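Local coordinates for protein putative peptidase (PDB 3CE2) that is probably a zinc-dependent oligopeptidase of the M3B family, thought to cut a variety of small bioactive peptides, at residues A[13-18]-A[365-370]; A[22-27]-A[385-390]; A[410-415]-A[566-571]; A[426-431]-A[576-581]. All coordinates share one frame; numbering follows the deposited sequence.

Contact 1. Residues A[13-18]-A[365-370]; sequences RPRSEI and YENLNK
Asn367 fills the middle of this contact, its CB lying 3.9 Å from Ile18 CG1 and 3.5 Å from the carbonyl oxygen Arg13 O. Chi1 of 61° sets Asn367 CG between the backbone N and the carbonyl carbon, beside Arg15; NH1 of Arg15 donates to Asn367 OD1 over 3.1 Å. The oxygen lies in the guanidinium plane, although guanidinium and amide planes are 66° apart. Asp363 gives the same NH1 a salt bridge, while the amide nitrogen of Asn367 is bonded to Gln96 O and to Leu368 O. Asn367 also opens a type II beta turn that ends at Lys370, in the loop joining strands 362-363 and 375-377. Beside it, Leu368 N donates to Arg13 O, 2.7 Å away with an N-H...O angle of 170°. The outer side is looser: exposed Leu368 brings CB to 3.9 Å from Pro14 CA, and the bonds to CB of Arg13 and Pro14 lead away from the turn.

Contact 2. Residues A[22-27]-A[385-390]; sequences DCWDIT and YVLLNY
Tyr385 and Trp24 join the N-terminal loop before helix 33-42 to the middle strand, 385-387, of a small three-stranded mixed sheet. The phenol reaches the backbone of residues 22-27: Tyr385 OH donates to Asp25 O at 2.5 Å, and the hydroxyl comes in 23° from the carbonyl plane. Ile26 lays its CG2 over one face of the same ring, 4.3 Å from the centroid and displaced toward the rim. Trp24 comes obliquely, its five-membered ring inclined 75° to the phenol, and makes contact through CB, 3.8 Å from Tyr385 CD1. Its six-membered ring reaches the next two residues, with CE3 near Val386 O and CZ3 3.6 Å from Leu387 CB. With CG between the backbone N and the carbonyl carbon (chi1 49°), the indole starts out toward Leu387.

Farther out, Gln96 accepts from the indole NE1 and Asp363 OD1 from the Trp24 backbone N, tying the residue to helix 66-96 and to the edge strand 362-363. Leu92 of that helix packs on both Trp24 and Tyr385. The other side of strand 385-387 faces helix 394-416, where Val386 touches Glu403 of the probable HExxH motif; the Val386 side chain is about 7 Å from that of the zinc ligand His406. At the far end of the indole, CH2 lies 3.7 Å from Leu387 CD1.

Contact 3. Residues A[410-415]-A[566-571]; sequences SYFSRK and FLKSGG
Phe412 and Ser413, neighbours on helix 394-416, meet the end of helix 559-567 and the turn after it in two different ways. Lys568 and Leu567 approach the Phe412 ring from the same side. Lys568 runs obliquely across Phe412 with its chain extended beyond CG; its CE stands 4.0 Å above the face, toward the rim by CD1 and CE1, while CG reaches within 3.7 Å of Phe412 CB. Leu567 meets the ring by CD2 and CE2: its CB is 3.7 Å from Phe412 CD2, and its CD1 touches both ring atoms. Tyr348 of helix 345-357 packs on both Phe412 and Leu567.

Ser413 makes the polar contact. Its OG, anti to the carbonyl carbon (chi1 -74°), donates to Leu567 O at 2.7 Å with a C=O...O angle of 157°, the hydroxyl lying 19° from the carbonyl plane. This carbonyl belongs to the last helical residue, and His409 ND1 approaches it in a second, weak hydrogen bond. The chain passes close to the serine as it turns away, Gly570 CA being 3.6 Å from Ser413 CB. Gly570, with positive phi, is the first residue to depart from helical geometry.

Thus a helix C-terminus docks against the probable HExxH helix of an M3 metallopeptidase, nearly two turns beyond the zinc ligand His406.

Contact 4. Residues A[426-431]-A[576-581]; sequences IFLAEI and LEILKK. With ZN (zinc ion), chain D.
Leu428 is the main bump on the 426-431 side, its two methyl groups splitting between Ile578 and Leu579 on the helix. CD1 meets Ile578 CD1 at 3.9 Å, whereas CD2 lies 3.9 Å from Leu579 CG as the two leucines slide past each other in opposite directions. Phe427 fills the adjoining hollow between Leu576 and Leu579: its CZ is 3.9 Å from Leu576 CD2, and Leu579 CD1 approaches the ring edge. Phe427 CG, anti to the backbone N (chi1 -175°), starts the ring in that direction. Ile431 closes the row more loosely, CD1 standing 4.4 Å from Leu579 CD2. No hydrogen bond crosses this apolar surface.

Glu430 lies away from the helix and binds zinc through OE2 at 2.5 Å; His402 and His406 are the other protein ligands, as expected for an HExxH-plus-glutamate site. Leu428 and Ile431, before and after it in sequence, are both buried and both touch helix 575-581. Phe566 of helix 559-567 touches Leu428, Ile431, Ile578 and Leu579, Tyr536 and Thr540 of helix 536-553 pack on Phe427, and Ala544 of that helix meets Ile431, where helix 431-447 begins.

In the fold
Contacts 1 and 2 form one neighbourhood and contacts 3 and 4 another. The first two have centres 12 Å apart and touch, for instance through Lys370 NZ and Leu388 O; their segments alternate along the chain, holding the N-terminal loop against the three-stranded sheet and one of its connecting loops. Contacts 3 and 4, 11 Å apart between centres, also alternate and meet around Phe566; helices 559-567 and 575-581 follow each other in the chain. Strand 385-387 leads into helix 394-416, linking contact 2 to contact 3 across 21 Å between centres. This helix carries His402 and His406, and contact 4 supplies Glu430, whereas contact 1, 37 Å from contact 4 between centres, lies at the surface.

Contact 1. Residues A[13-18]-A[365-370]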
loop_
_atom_site.group_PDB
_atom_site.type_symbol
_atom_site.label_atom_id
_atom_site.label_comp_id
_atom_site.label_asym_id
_atom_site.label_seq_id
_atom_site.Cartn_x
_atom_site.Cartn_y
_atom_site.Cartn_z
ATOM N N ARG A 13 12.603 25.126 15.063
ATOM C CA ARG A 13 12.597 25.004 16.524
ATOM C C ARG A 13 12.843 23.582 17.016
ATOM O O ARG A 13 12.571 22.623 16.323
ATOM C CB ARG A 13 11.291 25.549 17.111
ATOM C CG ARG A 13 11.427 26.918 17.752
ATOM C CD ARG A 13 10.372 27.884 17.222
ATOM N NE ARG A 13 9.277 27.180 16.549
ATOM C CZ ARG A 13 8.022 27.144 16.984
ATOM N NH1 ARG A 13 7.687 27.788 18.098
ATOM N NH2 ARG A 13 7.105 26.465 16.300
ATOM N N PRO A 14 13.389 23.444 18.219
ATOM C CA PRO A 14 13.495 22.088 18.732
ATOM C C PRO A 14 12.174 21.615 19.340
ATOM O O PRO A 14 11.331 22.438 19.719
ATOM C CB PRO A 14 14.591 22.186 19.810
ATOM C CG PRO A 14 14.888 23.694 19.988
ATOM C CD PRO A 14 13.939 24.464 19.128
ATOM N N ARG A 15 12.012 20.300 19.450
ATOM C CA ARG A 15 10.780 19.756 19.985
ATOM C C ARG A 15 10.328 20.506 21.239
ATOM O O ARG A 15 9.170 20.885 21.354
ATOM C CB ARG A 15 10.912 18.262 20.297
ATOM C CG ARG A 15 9.623 17.649 20.832
ATOM C CD ARG A 15 8.560 17.658 19.744
ATOM N NE ARG A 15 7.303 17.021 20.132
ATOM C CZ ARG A 15 6.293 16.756 19.291
ATOM N NH1 ARG A 15 6.396 17.032 17.992
ATOM N NH2 ARG A 15 5.175 16.194 19.745
ATOM N N SER A 16 11.248 20.727 22.171
ATOM C CA SER A 16 10.873 21.166 23.511
ATOM C C SER A 16 10.313 22.588 23.559
ATOM O O SER A 16 9.727 22.986 24.558
ATOM C CB SER A 16 12.040 20.998 24.481
ATOM O OG SER A 16 13.061 21.932 24.188
ATOM N N GLU A 17 10.473 23.341 22.479
ATOM C CA GLU A 17 9.922 24.689 22.421
ATOM C C GLU A 17 8.602 24.741 21.650
ATOM O O GLU A 17 8.065 25.815 21.400
ATOM C CB GLU A 17 10.947 25.664 21.814
ATOM C CG GLU A 17 12.138 26.007 22.753
ATOM C CD GLU A 17 13.286 26.778 22.053
ATOM O OE1 GLU A 17 14.385 26.893 22.668
ATOM O OE2 GLU A 17 13.092 27.271 20.901
ATOM N N ILE A 18 8.082 23.581 21.263
ATOM C CA ILE A 18 6.861 23.525 20.461
ATOM C C ILE A 18 5.686 23.519 21.419
ATOM O O ILE A 18 5.695 22.785 22.409
ATOM C CB ILE A 18 6.816 22.269 19.541
ATOM C CG1 ILE A 18 8.052 22.221 18.635
ATOM C CG2 ILE A 18 5.566 22.273 18.661
ATOM C CD1 ILE A 18 8.128 23.382 17.656
ATOM N N TYR A 365 3.290 19.998 12.766
ATOM C CA TYR A 365 4.304 20.811 12.086
ATOM C C TYR A 365 5.716 20.272 12.192
ATOM O O TYR A 365 6.010 19.429 13.029
ATOM C CB TYR A 365 4.316 22.224 12.661
ATOM C CG TYR A 365 3.049 23.022 12.555
ATOM C CD1 TYR A 365 2.505 23.358 11.318
ATOM C CD2 TYR A 365 2.434 23.522 13.699
ATOM C CE1 TYR A 365 1.326 24.137 11.227
ATOM C CE2 TYR A 365 1.265 24.305 13.626
ATOM C CZ TYR A 365 0.720 24.606 12.392
ATOM O OH TYR A 365 -0.440 25.354 12.334
ATOM N N GLU A 366 6.612 20.807 11.370
ATOM C CA GLU A 366 8.010 20.385 11.417
ATOM C C GLU A 366 8.624 20.856 12.708
ATOM O O GLU A 366 8.307 21.940 13.179
ATOM C CB GLU A 366 8.800 20.971 10.243
ATOM C CG GLU A 366 8.793 20.100 9.004
ATOM C CD GLU A 366 9.215 20.847 7.742
ATOM O OE1 GLU A 366 9.383 22.086 7.801
ATOM O OE2 GLU A 366 9.374 20.192 6.688
ATOM N N ASN A 367 9.485 20.037 13.300
ATOM C CA ASN A 367 10.431 20.558 14.270
ATOM C C ASN A 367 11.764 19.857 14.103
ATOM O O ASN A 367 11.866 18.854 13.388
ATOM C CB ASN A 367 9.909 20.478 15.708
ATOM C CG ASN A 367 9.618 19.049 16.164
ATOM O OD1 ASN A 367 8.453 18.675 16.340
ATOM N ND2 ASN A 367 10.665 18.252 16.364
ATOM N N LEU A 368 12.788 20.380 14.755
ATOM C CA LEU A 368 14.116 19.857 14.556
ATOM C C LEU A 368 14.093 18.353 14.794
ATOM O O LEU A 368 13.688 17.906 15.859
ATOM C CB LEU A 368 15.104 20.529 15.508
ATOM C CG LEU A 368 16.556 20.100 15.272
ATOM C CD1 LEU A 368 17.173 20.832 14.070
ATOM C CD2 LEU A 368 17.345 20.321 16.535
ATOM N N ASN A 369 14.487 17.581 13.786
ATOM C CA ASN A 369 14.633 16.133 13.924
ATOM C C ASN A 369 13.360 15.292 14.092
ATOM O O ASN A 369 13.434 14.114 14.487
ATOM C CB ASN A 369 15.643 15.822 15.019
ATOM C CG ASN A 369 17.049 16.262 14.640
ATOM O OD1 ASN A 369 17.767 16.807 15.463
ATOM N ND2 ASN A 369 17.435 16.042 13.379
ATOM N N LYS A 370 12.206 15.895 13.793
ATOM C CA LYS A 370 10.953 15.172 13.724
ATOM C C LYS A 370 10.986 14.255 12.505
ATOM O O LYS A 370 11.495 14.658 11.469
ATOM C CB LYS A 370 9.792 16.156 13.598
ATOM C CG LYS A 370 8.408 15.478 13.676
ATOM C CD LYS A 370 7.311 16.506 13.475
ATOM C CE LYS A 370 5.937 15.888 13.416
ATOM N NZ LYS A 370 4.901 16.969 13.499
#

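Contact 2. Residues A[22-27]-A[385-390]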
loop_
_atom_site.group_PDB
_atom_site.type_symbol
_atom_site.label_atom_id
_atom_site.label_comp_id
_atom_site.label_asym_id
_atom_site.label_seq_id
_atom_site.Cartn_x
_atom_site.Cartn_y
_atom_site.Cartn_z
ATOM N N ASP A 22 -0.015 22.142 19.315
ATOM C CA ASP A 22 0.378 21.821 17.967
ATOM C C ASP A 22 0.746 20.346 17.855
ATOM O O ASP A 22 1.028 19.839 16.776
ATOM C CB ASP A 22 1.532 22.724 17.558
ATOM C CG ASP A 22 1.081 24.147 17.298
ATOM O OD1 ASP A 22 -0.151 24.377 17.248
ATOM O OD2 ASP A 22 1.955 25.027 17.130
ATOM N N CYS A 23 0.696 19.655 18.981
ATOM C CA CYS A 23 1.170 18.298 19.056
ATOM C C CYS A 23 0.064 17.324 19.369
ATOM O O CYS A 23 -0.967 17.690 19.917
ATOM C CB CYS A 23 2.249 18.190 20.134
ATOM S SG CYS A 23 3.454 19.479 19.951
ATOM N N TRP A 24 0.300 16.073 19.018
ATOM C CA TRP A 24 -0.620 15.065 19.382
ATOM C C TRP A 24 -0.509 14.867 20.882
ATOM O O TRP A 24 0.504 15.231 21.496
ATOM C CB TRP A 24 -0.376 13.761 18.616
ATOM C CG TRP A 24 1.018 13.264 18.593
ATOM C CD1 TRP A 24 1.979 13.431 19.551
ATOM C CD2 TRP A 24 1.611 12.473 17.560
ATOM N NE1 TRP A 24 3.138 12.805 19.168
ATOM C CE2 TRP A 24 2.942 12.213 17.947
ATOM C CE3 TRP A 24 1.145 11.965 16.338
ATOM C CZ2 TRP A 24 3.817 11.466 17.157
ATOM C CZ3 TRP A 24 2.015 11.218 15.554
ATOM C CH2 TRP A 24 3.334 10.976 15.968
ATOM N N ASP A 25 -1.586 14.314 21.450
ATOM C CA ASP A 25 -1.699 14.018 22.867
ATOM C C ASP A 25 -1.678 12.514 23.061
ATOM O O ASP A 25 -2.680 11.818 22.837
ATOM C CB ASP A 25 -2.987 14.611 23.442
ATOM C CG ASP A 25 -3.254 14.164 24.887
ATOM O OD1 ASP A 25 -2.356 13.609 25.552
ATOM O OD2 ASP A 25 -4.383 14.370 25.364
ATOM N N ILE A 26 -0.526 12.029 23.501
ATOM C CA ILE A 26 -0.301 10.614 23.670
ATOM C C ILE A 26 -0.455 10.181 25.120
ATOM O O ILE A 26 -0.172 9.038 25.456
ATOM C CB ILE A 26 1.111 10.261 23.206
ATOM C CG1 ILE A 26 2.141 11.069 24.014
ATOM C CG2 ILE A 26 1.260 10.527 21.695
ATOM C CD1 ILE A 26 3.554 10.538 23.899
ATOM N N THR A 27 -0.892 11.087 25.984
ATOM C CA THR A 27 -1.100 10.750 27.397
ATOM C C THR A 27 -2.175 9.674 27.628
ATOM O O THR A 27 -2.007 8.851 28.517
ATOM C CB THR A 27 -1.396 12.000 28.274
ATOM O OG1 THR A 27 -2.455 12.757 27.683
ATOM C CG2 THR A 27 -0.168 12.899 28.384
ATOM N N TYR A 385 -3.325 8.279 15.428
ATOM C CA TYR A 385 -2.385 9.352 15.600
ATOM C C TYR A 385 -1.859 9.646 14.230
ATOM O O TYR A 385 -1.458 8.746 13.485
ATOM C CB TYR A 385 -1.276 8.947 16.566
ATOM C CG TYR A 385 -1.688 9.034 18.022
ATOM C CD1 TYR A 385 -1.980 10.272 18.595
ATOM C CD2 TYR A 385 -1.776 7.890 18.831
ATOM C CE1 TYR A 385 -2.355 10.383 19.938
ATOM C CE2 TYR A 385 -2.154 7.986 20.177
ATOM C CZ TYR A 385 -2.441 9.249 20.720
ATOM O OH TYR A 385 -2.810 9.414 22.037
ATOM N N VAL A 386 -1.920 10.909 13.863
ATOM C CA VAL A 386 -1.449 11.313 12.559
ATOM C C VAL A 386 -0.207 12.157 12.725
ATOM O O VAL A 386 -0.254 13.233 13.346
ATOM C CB VAL A 386 -2.478 12.182 11.861
ATOM C CG1 VAL A 386 -1.951 12.599 10.518
ATOM C CG2 VAL A 386 -3.745 11.430 11.718
ATOM N N LEU A 387 0.898 11.677 12.166
ATOM C CA LEU A 387 2.080 12.503 12.039
ATOM C C LEU A 387 2.131 13.262 10.705
ATOM O O LEU A 387 2.184 12.673 9.627
ATOM C CB LEU A 387 3.331 11.665 12.224
ATOM C CG LEU A 387 4.593 12.531 12.208
ATOM C CD1 LEU A 387 5.632 11.989 13.198
ATOM C CD2 LEU A 387 5.143 12.674 10.776
ATOM N N LEU A 388 2.115 14.581 10.804
ATOM C CA LEU A 388 2.211 15.479 9.659
ATOM C C LEU A 388 3.514 16.305 9.705
ATOM O O LEU A 388 4.166 16.440 10.765
ATOM C CB LEU A 388 1.016 16.449 9.687
ATOM C CG LEU A 388 -0.217 16.349 8.775
ATOM C CD1 LEU A 388 -0.689 14.953 8.568
ATOM C CD2 LEU A 388 -1.366 17.202 9.302
ATOM N N ASN A 389 3.890 16.865 8.559
ATOM C CA ASN A 389 4.909 17.911 8.496
ATOM C C ASN A 389 4.320 19.085 7.718
ATOM O O ASN A 389 4.762 19.427 6.617
ATOM C CB ASN A 389 6.191 17.373 7.866
ATOM C CG ASN A 389 7.068 16.659 8.884
ATOM O OD1 ASN A 389 7.709 17.300 9.730
ATOM N ND2 ASN A 389 7.081 15.323 8.828
ATOM N N TYR A 390 3.279 19.673 8.298
ATOM C CA TYR A 390 2.373 20.518 7.542
ATOM C C TYR A 390 3.081 21.768 7.060
ATOM O O TYR A 390 3.618 22.499 7.869
ATOM C CB TYR A 390 1.128 20.874 8.371
ATOM C CG TYR A 390 0.151 21.619 7.531
ATOM C CD1 TYR A 390 -0.649 20.942 6.623
ATOM C CD2 TYR A 390 0.082 23.014 7.571
ATOM C CE1 TYR A 390 -1.528 21.632 5.784
ATOM C CE2 TYR A 390 -0.792 23.711 6.746
ATOM C CZ TYR A 390 -1.595 23.016 5.846
ATOM O OH TYR A 390 -2.479 23.685 5.014
#

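Contact 3. Residues A[410-415]-A[566-571]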
loop_
_atom_site.group_PDB
_atom_site.type_symbol
_atom_site.label_atom_id
_atom_site.label_comp_id
_atom_site.label_asym_id
_atom_site.label_seq_id
_atom_site.Cartn_x
_atom_site.Cartn_y
_atom_site.Cartn_z
ATOM N N SER A 410 -9.174 3.103 10.572
ATOM C CA SER A 410 -8.678 2.424 11.781
ATOM C C SER A 410 -9.565 2.673 12.991
ATOM O O SER A 410 -9.826 1.778 13.798
ATOM C CB SER A 410 -7.245 2.849 12.089
ATOM O OG SER A 410 -6.319 2.011 11.395
ATOM N N TYR A 411 -10.026 3.907 13.099
ATOM C CA TYR A 411 -10.855 4.330 14.174
ATOM C C TYR A 411 -12.127 3.499 14.133
ATOM O O TYR A 411 -12.481 2.859 15.119
ATOM C CB TYR A 411 -11.159 5.810 13.992
ATOM C CG TYR A 411 -12.271 6.326 14.839
ATOM C CD1 TYR A 411 -12.038 6.747 16.141
ATOM C CD2 TYR A 411 -13.559 6.418 14.333
ATOM C CE1 TYR A 411 -13.070 7.251 16.931
ATOM C CE2 TYR A 411 -14.610 6.905 15.111
ATOM C CZ TYR A 411 -14.358 7.314 16.412
ATOM O OH TYR A 411 -15.391 7.798 17.187
ATOM N N PHE A 412 -12.802 3.491 12.989
ATOM C CA PHE A 412 -14.043 2.746 12.849
ATOM C C PHE A 412 -13.877 1.261 13.134
ATOM O O PHE A 412 -14.723 0.670 13.785
ATOM C CB PHE A 412 -14.608 2.916 11.449
ATOM C CG PHE A 412 -15.396 4.166 11.258
ATOM C CD1 PHE A 412 -16.313 4.575 12.210
ATOM C CD2 PHE A 412 -15.265 4.906 10.100
ATOM C CE1 PHE A 412 -17.072 5.720 12.008
ATOM C CE2 PHE A 412 -16.011 6.059 9.888
ATOM C CZ PHE A 412 -16.918 6.462 10.840
ATOM N N SER A 413 -12.792 0.664 12.652
ATOM C CA SER A 413 -12.532 -0.762 12.849
ATOM C C SER A 413 -12.274 -1.135 14.291
ATOM O O SER A 413 -12.710 -2.193 14.743
ATOM C CB SER A 413 -11.366 -1.238 11.986
ATOM O OG SER A 413 -11.774 -1.339 10.635
ATOM N N ARG A 414 -11.554 -0.277 15.006
ATOM C CA ARG A 414 -11.216 -0.538 16.410
ATOM C C ARG A 414 -12.441 -0.442 17.296
ATOM O O ARG A 414 -12.617 -1.242 18.212
ATOM C CB ARG A 414 -10.172 0.454 16.904
ATOM C CG ARG A 414 -8.779 0.119 16.441
ATOM C CD ARG A 414 -7.887 1.314 16.542
ATOM N NE ARG A 414 -6.665 1.061 15.810
ATOM C CZ ARG A 414 -5.755 1.984 15.544
ATOM N NH1 ARG A 414 -5.913 3.231 15.978
ATOM N NH2 ARG A 414 -4.683 1.640 14.855
ATOM N N LYS A 415 -13.274 0.551 17.003
ATOM C CA LYS A 415 -14.534 0.766 17.682
ATOM C C LYS A 415 -15.540 -0.391 17.475
ATOM O O LYS A 415 -16.409 -0.607 18.301
ATOM C CB LYS A 415 -15.129 2.085 17.190
ATOM C CG LYS A 415 -16.025 2.777 18.163
ATOM C CD LYS A 415 -15.943 4.303 18.002
ATOM C CE LYS A 415 -17.351 4.929 17.853
ATOM N NZ LYS A 415 -17.922 4.796 16.451
ATOM N N PHE A 566 -18.074 -0.924 5.543
ATOM C CA PHE A 566 -16.782 -1.438 5.162
ATOM C C PHE A 566 -15.699 -0.930 6.146
ATOM O O PHE A 566 -14.866 -1.672 6.620
ATOM C CB PHE A 566 -16.478 -1.016 3.730
ATOM C CG PHE A 566 -15.035 -1.035 3.404
ATOM C CD1 PHE A 566 -14.414 -2.209 3.053
ATOM C CD2 PHE A 566 -14.294 0.124 3.449
ATOM C CE1 PHE A 566 -13.065 -2.228 2.745
ATOM C CE2 PHE A 566 -12.953 0.113 3.147
ATOM C CZ PHE A 566 -12.333 -1.065 2.797
ATOM N N LEU A 567 -15.735 0.343 6.480
ATOM C CA LEU A 567 -14.686 0.906 7.288
ATOM C C LEU A 567 -14.703 0.259 8.667
ATOM O O LEU A 567 -13.652 0.075 9.284
ATOM C CB LEU A 567 -14.878 2.417 7.390
ATOM C CG LEU A 567 -14.599 3.199 6.112
ATOM C CD1 LEU A 567 -14.609 4.686 6.359
ATOM C CD2 LEU A 567 -13.259 2.801 5.584
ATOM N N LYS A 568 -15.904 -0.092 9.144
ATOM C CA LYS A 568 -16.079 -0.697 10.472
ATOM C C LYS A 568 -15.823 -2.197 10.482
ATOM O O LYS A 568 -16.001 -2.845 11.518
ATOM C CB LYS A 568 -17.484 -0.444 10.970
ATOM C CG LYS A 568 -17.805 1.025 10.978
ATOM C CD LYS A 568 -19.268 1.310 11.309
ATOM C CE LYS A 568 -19.612 2.733 10.850
ATOM N NZ LYS A 568 -20.703 3.335 11.637
ATOM N N SER A 569 -15.406 -2.758 9.346
ATOM C CA SER A 569 -15.290 -4.207 9.239
ATOM C C SER A 569 -13.935 -4.730 9.654
ATOM O O SER A 569 -13.796 -5.933 9.890
ATOM C CB SER A 569 -15.626 -4.690 7.826
ATOM O OG SER A 569 -16.928 -4.266 7.456
ATOM N N GLY A 570 -12.941 -3.840 9.734
ATOM C CA GLY A 570 -11.570 -4.253 10.024
ATOM C C GLY A 570 -11.132 -5.421 9.167
ATOM O O GLY A 570 -11.336 -5.438 7.950
ATOM N N GLY A 571 -10.546 -6.424 9.800
ATOM C CA GLY A 571 -10.134 -7.629 9.089
ATOM C C GLY A 571 -10.943 -8.844 9.520
ATOM O O GLY A 571 -10.381 -9.915 9.707
#

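Contact 4. Residues A[426-431]-A[576-581]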
loop_
_atom_site.group_PDB
_atom_site.type_symbol
_atom_site.label_atom_id
_atom_site.label_comp_id
_atom_site.label_asym_id
_atom_site.label_seq_id
_atom_site.Cartn_x
_atom_site.Cartn_y
_atom_site.Cartn_z
ATOM N N ILE A 426 -3.576 -5.705 4.159
ATOM C CA ILE A 426 -2.904 -4.751 3.261
ATOM C C ILE A 426 -3.727 -4.527 1.996
ATOM O O ILE A 426 -3.877 -3.404 1.524
ATOM C CB ILE A 426 -1.491 -5.235 2.870
ATOM C CG1 ILE A 426 -0.587 -5.361 4.108
ATOM C CG2 ILE A 426 -0.866 -4.301 1.824
ATOM C CD1 ILE A 426 0.001 -4.027 4.619
ATOM N N PHE A 427 -4.263 -5.616 1.464
ATOM C CA PHE A 427 -5.155 -5.568 0.332
ATOM C C PHE A 427 -6.230 -4.473 0.464
ATOM O O PHE A 427 -6.734 -3.993 -0.522
ATOM C CB PHE A 427 -5.812 -6.946 0.170
ATOM C CG PHE A 427 -6.682 -7.072 -1.045
ATOM C CD1 PHE A 427 -6.237 -7.758 -2.163
ATOM C CD2 PHE A 427 -7.945 -6.498 -1.076
ATOM C CE1 PHE A 427 -7.031 -7.865 -3.286
ATOM C CE2 PHE A 427 -8.725 -6.599 -2.194
ATOM C CZ PHE A 427 -8.265 -7.286 -3.305
ATOM N N LEU A 428 -6.606 -4.078 1.673
ATOM C CA LEU A 428 -7.667 -3.068 1.802
ATOM C C LEU A 428 -7.158 -1.737 2.335
ATOM O O LEU A 428 -7.924 -0.799 2.491
ATOM C CB LEU A 428 -8.793 -3.552 2.724
ATOM C CG LEU A 428 -9.646 -4.790 2.442
ATOM C CD1 LEU A 428 -10.595 -4.992 3.621
ATOM C CD2 LEU A 428 -10.438 -4.643 1.129
ATOM N N ALA A 429 -5.866 -1.648 2.619
ATOM C CA ALA A 429 -5.338 -0.480 3.338
ATOM C C ALA A 429 -5.199 0.794 2.524
ATOM O O ALA A 429 -4.894 1.843 3.074
ATOM C CB ALA A 429 -3.998 -0.821 3.994
ATOM N N GLU A 430 -5.375 0.727 1.219
ATOM C CA GLU A 430 -5.218 1.947 0.441
ATOM C C GLU A 430 -6.555 2.566 -0.007
ATOM O O GLU A 430 -6.591 3.690 -0.502
ATOM C CB GLU A 430 -4.234 1.744 -0.735
ATOM C CG GLU A 430 -2.738 2.020 -0.402
ATOM C CD GLU A 430 -2.433 3.481 0.034
ATOM O OE1 GLU A 430 -2.648 4.445 -0.746
ATOM O OE2 GLU A 430 -1.947 3.673 1.163
ATOM N N ILE A 431 -7.650 1.843 0.200
ATOM C CA ILE A 431 -8.958 2.282 -0.253
ATOM C C ILE A 431 -9.422 3.587 0.404
ATOM O O ILE A 431 -9.805 4.553 -0.283
ATOM C CB ILE A 431 -9.997 1.168 -0.023
ATOM C CG1 ILE A 431 -9.640 -0.061 -0.847
ATOM C CG2 ILE A 431 -11.397 1.618 -0.371
ATOM C CD1 ILE A 431 -10.712 -1.137 -0.780
ATOM N N LEU A 576 -12.182 -9.930 -0.019
ATOM C CA LEU A 576 -13.248 -9.857 -1.029
ATOM C C LEU A 576 -14.617 -10.025 -0.387
ATOM O O LEU A 576 -15.591 -9.384 -0.811
ATOM C CB LEU A 576 -13.066 -10.866 -2.163
ATOM C CG LEU A 576 -11.791 -10.759 -3.015
ATOM C CD1 LEU A 576 -11.797 -11.822 -4.089
ATOM C CD2 LEU A 576 -11.529 -9.348 -3.601
ATOM N N GLU A 577 -14.692 -10.885 0.625
ATOM C CA GLU A 577 -15.929 -11.063 1.375
ATOM C C GLU A 577 -16.340 -9.778 2.080
ATOM O O GLU A 577 -17.506 -9.385 2.008
ATOM C CB GLU A 577 -15.830 -12.227 2.351
ATOM C CG GLU A 577 -15.809 -13.556 1.626
ATOM C CD GLU A 577 -17.042 -13.709 0.727
ATOM O OE1 GLU A 577 -18.174 -13.468 1.228
ATOM O OE2 GLU A 577 -16.883 -14.041 -0.481
ATOM N N ILE A 578 -15.386 -9.107 2.723
ATOM C CA ILE A 578 -15.674 -7.824 3.355
ATOM C C ILE A 578 -16.244 -6.854 2.330
ATOM O O ILE A 578 -17.182 -6.108 2.589
ATOM C CB ILE A 578 -14.423 -7.189 3.938
ATOM C CG1 ILE A 578 -14.055 -7.867 5.254
ATOM C CG2 ILE A 578 -14.654 -5.697 4.165
ATOM C CD1 ILE A 578 -12.701 -7.364 5.843
ATOM N N LEU A 579 -15.660 -6.864 1.148
ATOM C CA LEU A 579 -16.129 -5.999 0.106
ATOM C C LEU A 579 -17.503 -6.428 -0.378
ATOM O O LEU A 579 -18.359 -5.574 -0.586
ATOM C CB LEU A 579 -15.133 -5.993 -1.038
ATOM C CG LEU A 579 -13.848 -5.238 -0.742
ATOM C CD1 LEU A 579 -12.904 -5.356 -1.937
ATOM C CD2 LEU A 579 -14.211 -3.807 -0.518
ATOM N N LYS A 580 -17.724 -7.735 -0.559
ATOM C CA LYS A 580 -19.048 -8.198 -0.981
ATOM C C LYS A 580 -20.125 -7.711 -0.020
ATOM O O LYS A 580 -21.104 -7.100 -0.440
ATOM C CB LYS A 580 -19.129 -9.710 -1.129
ATOM C CG LYS A 580 -19.183 -10.188 -2.555
ATOM C CD LYS A 580 -20.157 -11.341 -2.737
ATOM C CE LYS A 580 -19.469 -12.672 -2.503
ATOM N NZ LYS A 580 -20.248 -13.783 -3.130
ATOM N N LYS A 581 -19.927 -7.972 1.267
ATOM C CA LYS A 581 -20.853 -7.512 2.280
ATOM C C LYS A 581 -21.176 -6.046 2.061
ATOM O O LYS A 581 -22.268 -5.613 2.376
ATOM C CB LYS A 581 -20.266 -7.686 3.680
ATOM C CG LYS A 581 -20.158 -9.109 4.124
ATOM C CD LYS A 581 -19.854 -9.188 5.631
ATOM C CE LYS A 581 -19.639 -10.655 6.101
ATOM N NZ LYS A 581 -18.221 -11.104 5.949
HETATM ZN ZN ZN D . -1.400 5.652 2.557
#